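Local coordinates for protein L-hydantoinase (Arthrobacter aurescens, PDB 1GKR) that uses two zinc ions per subunit to hydrolyse cyclic amides such as 5-substituted hydantoins, preferring aryl over alkyl derivatives, with stereoselectivity that depends on the substrate, at residues V4-C9 with A387-L392. Numbering follows the deposited sequence.
Sequences VIVKNC and ADLLIL
Val6, which meets Leu389 and Ile391 through its side chain, is held in its own sheet by backbone hydrogen bonding with Ile22. The neighbouring strand 44-46 pairs with the other side of strand 2-7. The contact lies in the small beta-sandwich that hydantoinases carry beside their TIM barrel. There, strand 2-7 from the N-terminal part faces strand 389-393 from the C-terminal part. The two are layers, not paired strands: Val6 CA and Leu389 CA are 9.6 Å apart. Only apolar side chains bridge them. The CB of Val6 points at the opposite strand, and its two methyls divide the work. CG2 meets Leu389 tip to tip, 3.8 Å from CD2. CG1 stands anti to the backbone N (chi1 -172°) and is turned to Ile391. That residue reaches across with an extended side chain (chi2 -179°), although its CA–CB bond does not point straight at segment 4-9. All three side chains are buried, away from the zinc site. Val52 and Met427, on the strands flanking 389-393, also pack on Leu389, while Leu425 packs on Ile391. The looser touch is that of Val6 CG1 and Ile391 CD1, at 4.4 Å.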
ATOM      1  N   VAL A   4      -9.781  52.146 -12.137  1.00 28.19           N
ATOM      2  CA  VAL A   4     -10.465  51.934 -10.867  1.00 24.97           C
ATOM      3  C   VAL A   4      -9.512  51.446  -9.793  1.00 25.31           C
ATOM      4  O   VAL A   4      -8.521  50.776 -10.082  1.00 25.57           O
ATOM      5  CB  VAL A   4     -11.639  50.917 -11.014  1.00 22.09           C
ATOM      6  CG1 VAL A   4     -11.165  49.688 -11.715  1.00 19.91           C
ATOM      7  CG2 VAL A   4     -12.202  50.540  -9.644  1.00 20.66           C
ATOM      8  N   ILE A   5      -9.818  51.812  -8.554  1.00 23.74           N
ATOM      9  CA  ILE A   5      -9.033  51.411  -7.404  1.00 24.16           C
ATOM     10  C   ILE A   5      -9.975  50.828  -6.369  1.00 25.42           C
ATOM     11  O   ILE A   5     -10.967  51.455  -5.989  1.00 26.45           O
ATOM     12  CB  ILE A   5      -8.296  52.604  -6.764  1.00 25.94           C
ATOM     13  CG1 ILE A   5      -7.087  52.979  -7.611  1.00 27.58           C
ATOM     14  CG2 ILE A   5      -7.821  52.249  -5.356  1.00 26.23           C
ATOM     15  CD1 ILE A   5      -6.324  54.162  -7.061  1.00 27.46           C
ATOM     16  N   VAL A   6      -9.678  49.610  -5.933  1.00 24.26           N
ATOM     17  CA  VAL A   6     -10.486  48.963  -4.911  1.00 22.71           C
ATOM     18  C   VAL A   6      -9.589  49.057  -3.697  1.00 25.94           C
ATOM     19  O   VAL A   6      -8.521  48.439  -3.664  1.00 25.46           O
ATOM     20  CB  VAL A   6     -10.740  47.477  -5.229  1.00 19.34           C
ATOM     21  CG1 VAL A   6     -11.744  46.918  -4.251  1.00 14.07           C
ATOM     22  CG2 VAL A   6     -11.226  47.317  -6.662  1.00 13.33           C
ATOM     23  N   LYS A   7      -9.985  49.845  -2.706  1.00 28.45           N
ATOM     24  CA  LYS A   7      -9.128  49.965  -1.546  1.00 29.82           C
ATOM     25  C   LYS A   7      -9.627  49.361  -0.255  1.00 27.78           C
ATOM     26  O   LYS A   7     -10.823  49.110  -0.088  1.00 26.63           O
ATOM     27  CB  LYS A   7      -8.712  51.421  -1.337  1.00 34.71           C
ATOM     28  CG  LYS A   7      -9.792  52.455  -1.361  1.00 39.21           C
ATOM     29  CD  LYS A   7      -9.116  53.816  -1.541  1.00 48.40           C
ATOM     30  CE  LYS A   7     -10.046  54.968  -1.186  1.00 57.42           C
ATOM     31  NZ  LYS A   7     -10.512  54.915   0.245  1.00 61.53           N
ATOM     32  N   ASN A   8      -8.670  49.114   0.641  1.00 26.04           N
ATOM     33  CA  ASN A   8      -8.920  48.514   1.940  1.00 25.94           C
ATOM     34  C   ASN A   8      -9.423  47.108   1.738  1.00 24.27           C
ATOM     35  O   ASN A   8     -10.463  46.717   2.266  1.00 22.88           O
ATOM     36  CB  ASN A   8      -9.936  49.332   2.724  1.00 29.52           C
ATOM     37  CG  ASN A   8      -9.517  50.771   2.849  1.00 34.15           C
ATOM     38  OD1 ASN A   8      -8.384  51.061   3.232  1.00 37.91           O
ATOM     39  ND2 ASN A   8     -10.422  51.689   2.515  1.00 37.47           N
ATOM     40  N   CYS A   9      -8.673  46.354   0.949  1.00 22.08           N
ATOM     41  CA  CYS A   9      -9.038  44.981   0.669  1.00 23.22           C
ATOM     42  C   CYS A   9      -8.289  44.078   1.606  1.00 23.40           C
ATOM     43  O   CYS A   9      -7.148  44.355   1.954  1.00 24.12           O
ATOM     44  CB  CYS A   9      -8.622  44.573  -0.742  1.00 21.63           C
ATOM     45  SG  CYS A   9      -9.289  45.530  -2.074  1.00 23.63           S
ATOM     46  N   ALA A 387      -8.750  41.790 -13.931  1.00 10.67           N
ATOM     47  CA  ALA A 387      -9.253  42.246 -12.645  1.00 10.56           C
ATOM     48  C   ALA A 387     -10.614  41.605 -12.368  1.00 11.02           C
ATOM     49  O   ALA A 387     -11.655  42.225 -12.592  1.00 12.44           O
ATOM     50  CB  ALA A 387      -9.372  43.778 -12.637  1.00  5.20           C
ATOM     51  N   ASP A 388     -10.609  40.357 -11.904  1.00 10.36           N
ATOM     52  CA  ASP A 388     -11.860  39.674 -11.585  1.00 14.09           C
ATOM     53  C   ASP A 388     -11.947  39.475 -10.069  1.00 15.19           C
ATOM     54  O   ASP A 388     -11.310  38.580  -9.531  1.00 18.84           O
ATOM     55  CB  ASP A 388     -11.930  38.317 -12.297  1.00 12.20           C
ATOM     56  CG  ASP A 388     -12.018  38.450 -13.821  1.00 13.74           C
ATOM     57  OD1 ASP A 388     -12.018  39.588 -14.329  1.00 13.02           O
ATOM     58  OD2 ASP A 388     -12.086  37.412 -14.524  1.00 12.68           O
ATOM     59  N   LEU A 389     -12.714  40.315  -9.377  1.00 13.81           N
ATOM     60  CA  LEU A 389     -12.825  40.173  -7.934  1.00 14.25           C
ATOM     61  C   LEU A 389     -14.237  40.042  -7.461  1.00 13.33           C
ATOM     62  O   LEU A 389     -15.199  40.266  -8.187  1.00 13.54           O
ATOM     63  CB  LEU A 389     -12.291  41.370  -7.141  1.00 19.95           C
ATOM     64  CG  LEU A 389     -11.422  42.559  -7.516  1.00 21.74           C
ATOM     65  CD1 LEU A 389     -10.826  42.422  -8.882  1.00 32.73           C
ATOM     66  CD2 LEU A 389     -12.272  43.777  -7.416  1.00 23.84           C
ATOM     67  N   LEU A 390     -14.317  39.738  -6.180  1.00 11.32           N
ATOM     68  CA  LEU A 390     -15.562  39.609  -5.466  1.00 12.20           C
ATOM     69  C   LEU A 390     -15.295  40.279  -4.121  1.00 15.03           C
ATOM     70  O   LEU A 390     -14.267  40.024  -3.485  1.00 16.88           O
ATOM     71  CB  LEU A 390     -15.919  38.135  -5.219  1.00  9.99           C
ATOM     72  CG  LEU A 390     -16.012  37.130  -6.376  1.00 10.84           C
ATOM     73  CD1 LEU A 390     -16.592  35.809  -5.870  1.00  8.31           C
ATOM     74  CD2 LEU A 390     -16.898  37.695  -7.459  1.00  6.61           C
ATOM     75  N   ILE A 391     -16.175  41.182  -3.709  1.00 15.28           N
ATOM     76  CA  ILE A 391     -16.036  41.769  -2.392  1.00 13.74           C
ATOM     77  C   ILE A 391     -17.019  40.888  -1.625  1.00 14.73           C
ATOM     78  O   ILE A 391     -18.176  40.760  -2.011  1.00 15.26           O
ATOM     79  CB  ILE A 391     -16.481  43.236  -2.356  1.00 13.32           C
ATOM     80  CG1 ILE A 391     -15.503  44.088  -3.169  1.00 12.55           C
ATOM     81  CG2 ILE A 391     -16.522  43.725  -0.915  1.00 12.42           C
ATOM     82  CD1 ILE A 391     -15.818  45.569  -3.184  1.00  9.03           C
ATOM     83  N   LEU A 392     -16.550  40.241  -0.569  1.00 15.91           N
ATOM     84  CA  LEU A 392     -17.401  39.351   0.204  1.00 18.89           C
ATOM     85  C   LEU A 392     -18.013  39.991   1.433  1.00 19.55           C
ATOM     86  O   LEU A 392     -17.581  41.034   1.883  1.00 21.47           O
ATOM     87  CB  LEU A 392     -16.599  38.127   0.646  1.00 19.85           C
ATOM     88  CG  LEU A 392     -16.582  36.889  -0.250  1.00 20.05           C
ATOM     89  CD1 LEU A 392     -16.359  37.250  -1.697  1.00 21.40           C
ATOM     90  CD2 LEU A 392     -15.490  35.972   0.253  1.00 20.46           C
TER